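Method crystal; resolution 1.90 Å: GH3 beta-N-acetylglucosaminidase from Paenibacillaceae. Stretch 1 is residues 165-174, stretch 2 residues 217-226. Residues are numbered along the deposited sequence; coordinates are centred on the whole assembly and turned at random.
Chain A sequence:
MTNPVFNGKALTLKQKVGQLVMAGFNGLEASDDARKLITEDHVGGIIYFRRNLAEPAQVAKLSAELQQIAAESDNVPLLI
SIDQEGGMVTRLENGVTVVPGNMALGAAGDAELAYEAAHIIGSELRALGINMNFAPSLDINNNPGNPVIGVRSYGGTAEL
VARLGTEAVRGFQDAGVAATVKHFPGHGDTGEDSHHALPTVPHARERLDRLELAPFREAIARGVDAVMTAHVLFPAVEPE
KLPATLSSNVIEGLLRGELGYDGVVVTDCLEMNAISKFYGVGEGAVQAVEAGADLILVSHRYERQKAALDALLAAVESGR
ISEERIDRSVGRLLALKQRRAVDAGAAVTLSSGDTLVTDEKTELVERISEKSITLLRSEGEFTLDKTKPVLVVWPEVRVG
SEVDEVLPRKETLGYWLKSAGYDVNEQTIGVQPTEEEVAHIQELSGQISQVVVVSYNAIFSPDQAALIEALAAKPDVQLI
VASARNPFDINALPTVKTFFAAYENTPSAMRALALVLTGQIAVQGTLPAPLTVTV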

ATOM      1  N   GLY A 165       6.025  -9.393  -7.922  1.00 17.93           N
ATOM      2  CA  GLY A 165       6.655  -8.635  -6.852  1.00 17.22           C
ATOM      3  C   GLY A 165       8.133  -8.379  -7.068  1.00 20.39           C
ATOM      4  O   GLY A 165       8.624  -7.292  -6.760  1.00 18.96           O
ATOM      5  N   THR A 166       8.874  -9.371  -7.583  1.00 19.90           N
ATOM      6  CA  THR A 166      10.296  -9.117  -7.802  1.00 20.99           C
ATOM      7  C   THR A 166      10.513  -8.126  -8.928  1.00 19.37           C
ATOM      8  O   THR A 166      11.479  -7.360  -8.892  1.00 18.99           O
ATOM      9  CB  THR A 166      11.082 -10.402  -8.089  1.00 25.88           C
ATOM     10  OG1 THR A 166      10.532 -11.076  -9.227  1.00 23.32           O
ATOM     11  CG2 THR A 166      11.068 -11.323  -6.872  1.00 22.83           C
ATOM     12  N   GLU A 167       9.630  -8.116  -9.929  1.00 19.30           N
ATOM     13  CA  GLU A 167       9.735  -7.106 -10.975  1.00 22.20           C
ATOM     14  C   GLU A 167       9.393  -5.717 -10.449  1.00 21.18           C
ATOM     15  O   GLU A 167       9.973  -4.726 -10.908  1.00 20.23           O
ATOM     16  CB  GLU A 167       8.837  -7.483 -12.153  1.00 21.63           C
ATOM     17  CG  GLU A 167       9.503  -8.528 -13.075  1.00 23.08           C
ATOM     18  CD  GLU A 167      10.825  -8.013 -13.633  1.00 29.58           C
ATOM     19  OE1 GLU A 167      10.781  -7.220 -14.594  1.00 31.53           O
ATOM     20  OE2 GLU A 167      11.902  -8.377 -13.111  1.00 28.08           O
ATOM     21  N   ALA A 168       8.454  -5.618  -9.502  1.00 19.27           N
ATOM     22  CA  ALA A 168       8.187  -4.321  -8.882  1.00 17.88           C
ATOM     23  C   ALA A 168       9.407  -3.821  -8.123  1.00 18.22           C
ATOM     24  O   ALA A 168       9.757  -2.636  -8.208  1.00 19.24           O
ATOM     25  CB  ALA A 168       6.969  -4.407  -7.957  1.00 17.32           C
ATOM     26  N   VAL A 169      10.054  -4.705  -7.360  1.00 17.83           N
ATOM     27  CA  VAL A 169      11.307  -4.353  -6.683  1.00 20.21           C
ATOM     28  C   VAL A 169      12.310  -3.791  -7.680  1.00 19.30           C
ATOM     29  O   VAL A 169      12.936  -2.749  -7.442  1.00 17.50           O
ATOM     30  CB  VAL A 169      11.891  -5.574  -5.950  1.00 19.51           C
ATOM     31  CG1 VAL A 169      13.320  -5.265  -5.481  1.00 15.81           C
ATOM     32  CG2 VAL A 169      11.011  -5.944  -4.760  1.00 20.11           C
ATOM     33  N   ARG A 170      12.490  -4.488  -8.806  1.00 17.41           N
ATOM     34  CA  ARG A 170      13.460  -4.039  -9.805  1.00 19.37           C
ATOM     35  C   ARG A 170      13.073  -2.685 -10.403  1.00 22.29           C
ATOM     36  O   ARG A 170      13.937  -1.833 -10.632  1.00 21.40           O
ATOM     37  CB  ARG A 170      13.601  -5.090 -10.906  1.00 19.11           C
ATOM     38  CG  ARG A 170      14.779  -4.851 -11.850  1.00 25.97           C
ATOM     39  CD  ARG A 170      15.039  -6.077 -12.731  1.00 29.35           C
ATOM     40  NE  ARG A 170      13.977  -6.274 -13.711  1.00 25.24           N
ATOM     41  CZ  ARG A 170      13.935  -5.675 -14.895  1.00 30.34           C
ATOM     42  NH1 ARG A 170      14.901  -4.831 -15.246  1.00 31.92           N
ATOM     43  NH2 ARG A 170      12.929  -5.914 -15.725  1.00 28.77           N
ATOM     44  N   GLY A 171      11.784  -2.474 -10.679  1.00 18.93           N
ATOM     45  CA  GLY A 171      11.359  -1.181 -11.207  1.00 20.92           C
ATOM     46  C   GLY A 171      11.608  -0.035 -10.241  1.00 20.58           C
ATOM     47  O   GLY A 171      12.043   1.048 -10.647  1.00 17.78           O
ATOM     48  N   PHE A 172      11.327  -0.249  -8.948  1.00 18.35           N
ATOM     49  CA  PHE A 172      11.637   0.772  -7.947  1.00 19.00           C
ATOM     50  C   PHE A 172      13.141   1.032  -7.894  1.00 18.21           C
ATOM     51  O   PHE A 172      13.587   2.184  -7.949  1.00 19.46           O
ATOM     52  CB  PHE A 172      11.148   0.349  -6.555  1.00 16.27           C
ATOM     53  CG  PHE A 172       9.646   0.365  -6.381  1.00 17.73           C
ATOM     54  CD1 PHE A 172       8.879   1.436  -6.825  1.00 19.30           C
ATOM     55  CD2 PHE A 172       9.010  -0.691  -5.741  1.00 18.88           C
ATOM     56  CE1 PHE A 172       7.511   1.442  -6.648  1.00 15.19           C
ATOM     57  CE2 PHE A 172       7.624  -0.707  -5.571  1.00 17.36           C
ATOM     58  CZ  PHE A 172       6.878   0.359  -6.031  1.00 17.70           C
ATOM     59  N   GLN A 173      13.940  -0.030  -7.775  1.00 16.84           N
ATOM     60  CA  GLN A 173      15.369   0.172  -7.535  1.00 18.37           C
ATOM     61  C   GLN A 173      16.101   0.643  -8.791  1.00 21.32           C
ATOM     62  O   GLN A 173      17.063   1.408  -8.683  1.00 19.98           O
ATOM     63  CB  GLN A 173      15.981  -1.103  -6.943  1.00 21.47           C
ATOM     64  CG  GLN A 173      15.484  -1.285  -5.499  1.00 20.80           C
ATOM     65  CD  GLN A 173      15.898  -2.566  -4.805  1.00 21.57           C
ATOM     66  OE1 GLN A 173      15.565  -2.759  -3.635  1.00 20.14           O
ATOM     67  NE2 GLN A 173      16.616  -3.438  -5.500  1.00 19.54           N
ATOM     68  N   ASP A 174      15.633   0.244  -9.981  1.00 22.68           N
ATOM     69  CA  ASP A 174      16.177   0.789 -11.225  1.00 23.51           C
ATOM     70  C   ASP A 174      16.002   2.299 -11.291  1.00 24.84           C
ATOM     71  O   ASP A 174      16.838   2.997 -11.876  1.00 21.33           O
ATOM     72  CB  ASP A 174      15.502   0.143 -12.443  1.00 22.12           C
ATOM     73  CG  ASP A 174      16.100  -1.203 -12.805  1.00 26.85           C
ATOM     74  OD1 ASP A 174      17.090  -1.609 -12.168  1.00 25.56           O
ATOM     75  OD2 ASP A 174      15.571  -1.865 -13.725  1.00 25.41           O
ATOM     76  N   ARG A 217      11.608 -14.967  -0.363  1.00 20.93           N
ATOM     77  CA  ARG A 217      12.823 -15.671  -0.783  1.00 22.07           C
ATOM     78  C   ARG A 217      13.253 -15.236  -2.171  1.00 20.90           C
ATOM     79  O   ARG A 217      14.440 -15.004  -2.421  1.00 19.84           O
ATOM     80  CB  ARG A 217      12.602 -17.193  -0.777  1.00 23.50           C
ATOM     81  CG  ARG A 217      12.599 -17.854   0.579  1.00 25.68           C
ATOM     82  CD  ARG A 217      12.730 -19.387   0.437  1.00 26.14           C
ATOM     83  NE  ARG A 217      11.782 -19.934  -0.538  1.00 24.66           N
ATOM     84  CZ  ARG A 217      10.644 -20.533  -0.197  1.00 24.72           C
ATOM     85  NH1 ARG A 217      10.316 -20.652   1.087  1.00 25.82           N
ATOM     86  NH2 ARG A 217       9.825 -20.996  -1.132  1.00 23.84           N
ATOM     87  N   GLU A 218      12.298 -15.143  -3.099  1.00 21.71           N
ATOM     88  CA  GLU A 218      12.636 -14.762  -4.462  1.00 23.16           C
ATOM     89  C   GLU A 218      13.155 -13.334  -4.524  1.00 21.61           C
ATOM     90  O   GLU A 218      14.076 -13.042  -5.293  1.00 23.66           O
ATOM     91  CB  GLU A 218      11.419 -14.931  -5.378  1.00 23.31           C
ATOM     92  CG  GLU A 218      10.902 -16.356  -5.453  1.00 30.17           C
ATOM     93  CD  GLU A 218      11.893 -17.280  -6.144  1.00 37.94           C
ATOM     94  OE1 GLU A 218      12.726 -16.767  -6.928  1.00 34.49           O
ATOM     95  OE2 GLU A 218      11.844 -18.509  -5.903  1.00 41.05           O
ATOM     96  N   ALA A 219      12.557 -12.422  -3.748  1.00 20.80           N
ATOM     97  CA  ALA A 219      13.026 -11.036  -3.712  1.00 19.11           C
ATOM     98  C   ALA A 219      14.428 -10.947  -3.123  1.00 18.75           C
ATOM     99  O   ALA A 219      15.298 -10.239  -3.648  1.00 17.91           O
ATOM    100  CB  ALA A 219      12.057 -10.170  -2.898  1.00 18.98           C
ATOM    101  N   ILE A 220      14.654 -11.652  -2.018  1.00 17.77           N
ATOM    102  CA  ILE A 220      15.967 -11.647  -1.374  1.00 20.37           C
ATOM    103  C   ILE A 220      17.024 -12.194  -2.319  1.00 22.96           C
ATOM    104  O   ILE A 220      18.117 -11.619  -2.453  1.00 19.86           O
ATOM    105  CB  ILE A 220      15.899 -12.448  -0.059  1.00 20.89           C
ATOM    106  CG1 ILE A 220      15.073 -11.684   0.977  1.00 21.44           C
ATOM    107  CG2 ILE A 220      17.303 -12.734   0.495  1.00 23.67           C
ATOM    108  CD1 ILE A 220      14.581 -12.552   2.134  1.00 20.93           C
ATOM    109  N   ALA A 221      16.703 -13.292  -3.020  1.00 21.67           N
ATOM    110  CA  ALA A 221      17.654 -13.885  -3.960  1.00 25.38           C
ATOM    111  C   ALA A 221      18.069 -12.897  -5.046  1.00 28.65           C
ATOM    112  O   ALA A 221      19.237 -12.867  -5.454  1.00 25.80           O
ATOM    113  CB  ALA A 221      17.054 -15.147  -4.591  1.00 26.34           C
ATOM    114  N   ARG A 222      17.133 -12.082  -5.531  1.00 22.21           N
ATOM    115  CA  ARG A 222      17.438 -11.173  -6.626  1.00 23.36           C
ATOM    116  C   ARG A 222      18.024  -9.848  -6.165  1.00 25.68           C
ATOM    117  O   ARG A 222      18.548  -9.099  -6.996  1.00 27.45           O
ATOM    118  CB  ARG A 222      16.187 -10.921  -7.473  1.00 25.15           C
ATOM    119  CG  ARG A 222      15.838 -12.111  -8.352  1.00 28.32           C
ATOM    120  CD  ARG A 222      14.382 -12.093  -8.776  1.00 34.01           C
ATOM    121  NE  ARG A 222      14.060 -13.249  -9.615  1.00 37.50           N
ATOM    122  CZ  ARG A 222      13.848 -14.480  -9.156  1.00 39.95           C
ATOM    123  NH1 ARG A 222      13.913 -14.734  -7.854  1.00 36.73           N
ATOM    124  NH2 ARG A 222      13.563 -15.465 -10.001  1.00 46.03           N
ATOM    125  N   GLY A 223      17.961  -9.546  -4.874  1.00 20.26           N
ATOM    126  CA  GLY A 223      18.511  -8.305  -4.371  1.00 22.07           C
ATOM    127  C   GLY A 223      17.434  -7.298  -4.032  1.00 22.29           C
ATOM    128  O   GLY A 223      16.871  -6.671  -4.936  1.00 22.82           O
ATOM    129  N   VAL A 224      17.115  -7.143  -2.746  1.00 20.95           N
ATOM    130  CA  VAL A 224      16.113  -6.172  -2.310  1.00 20.11           C
ATOM    131  C   VAL A 224      16.712  -5.311  -1.199  1.00 17.48           C
ATOM    132  O   VAL A 224      17.371  -5.818  -0.285  1.00 20.51           O
ATOM    133  CB  VAL A 224      14.804  -6.853  -1.852  1.00 18.09           C
ATOM    134  CG1 VAL A 224      15.045  -7.781  -0.660  1.00 21.13           C
ATOM    135  CG2 VAL A 224      13.721  -5.794  -1.537  1.00 18.14           C
ATOM    136  N   ASP A 225      16.482  -4.000  -1.285  1.00 19.05           N
ATOM    137  CA  ASP A 225      17.158  -3.061  -0.394  1.00 19.26           C
ATOM    138  C   ASP A 225      16.688  -3.184   1.047  1.00 22.58           C
ATOM    139  O   ASP A 225      17.480  -2.966   1.968  1.00 18.34           O
ATOM    140  CB  ASP A 225      16.947  -1.624  -0.874  1.00 18.87           C
ATOM    141  CG  ASP A 225      17.831  -1.264  -2.051  1.00 22.40           C
ATOM    142  OD1 ASP A 225      18.753  -2.048  -2.382  1.00 23.54           O
ATOM    143  OD2 ASP A 225      17.599  -0.200  -2.646  1.00 21.55           O
ATOM    144  N   ALA A 226      15.413  -3.510   1.269  1.00 19.40           N
ATOM    145  CA  ALA A 226      14.887  -3.533   2.626  1.00 19.31           C
ATOM    146  C   ALA A 226      13.719  -4.504   2.707  1.00 18.88           C
ATOM    147  O   ALA A 226      13.088  -4.835   1.701  1.00 15.86           O
ATOM    148  CB  ALA A 226      14.473  -2.122   3.090  1.00 18.26           C
TER

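How does Gln173 reach the second stretch? Its side chain leaves the helix with chi1 at m (-71°) and runs out fully extended, chi2 at t (175°), which carries the amide past the end of helix 217-222 to the backbone that follows it. With chi3 at 178°, the two ends of the amide meet different partners. Asp225 N donates to Gln173 OE1 at 2.8 Å, and Gln173 NE2 donates to Gly223 O at a longer 3.3 Å, with N-H...acceptor angles of 148° and 151°. The amide thus spans Val224, reading one acceptor and one donor from the main chain; flipping it would set oxygen against carbonyl oxygen. The carboxylate of Asp225 lies close as well, OD2 being 3.4 Å from Gln173 OE1, but two acceptors cannot bond, and the Asp225 oxygens are satisfied elsewhere in the structure.

Why is the main chain at Gly223 available to that amide? The helix stops here: Gly223 is the first residue to leave helical angles, with phi/psi of 105/102. At these angles a CB would be jammed against the carbonyl oxygen of the preceding residue, so the turn itself calls for glycine. Its own carbonyl, released from the helical pattern, accepts the Gln173 bond.

What packs where the two helices run close together? Their axes approach to 9.5 Å at an angle of 37°, and Thr166 CA comes to 5.3 Å from Ala219 CA. Thr166 adopts chi1 p (57°), a rotamer that lays its methyl on the neighbouring backbone: Thr166 CG2 is 3.6 Å from Ala219 N and 3.7 Å from Glu218 C. One turn on, and now against the loop that follows the second helix, Val169 in the t rotamer (169°) places Val169 CG1 4.0 Å from Val224 CG2, an apolar contact, and 3.9 Å from Gly223 O.

What holds the charged side chains beside this contact? Arg222 starts toward the first helix, and its aliphatic part packs there, Arg222 CD lying 3.8 Å from Thr166 CB. After an extended chi2 and chi3, chi4 of 78° turns the guanidinium, and Arg222 NH1 bonds back to Glu218 OE1 at 2.5 Å, in a salt bridge, and to Glu218 O at 3.1 Å. Glu218, with chi1 and chi2 both m, bends to meet it. On the first helix, Arg170 NH2 to Glu167 OE1 at 2.8 Å and Arg170 NE to Glu167 OE2 at 3.0 Å form a two-pronged pairing that stays within its own stretch.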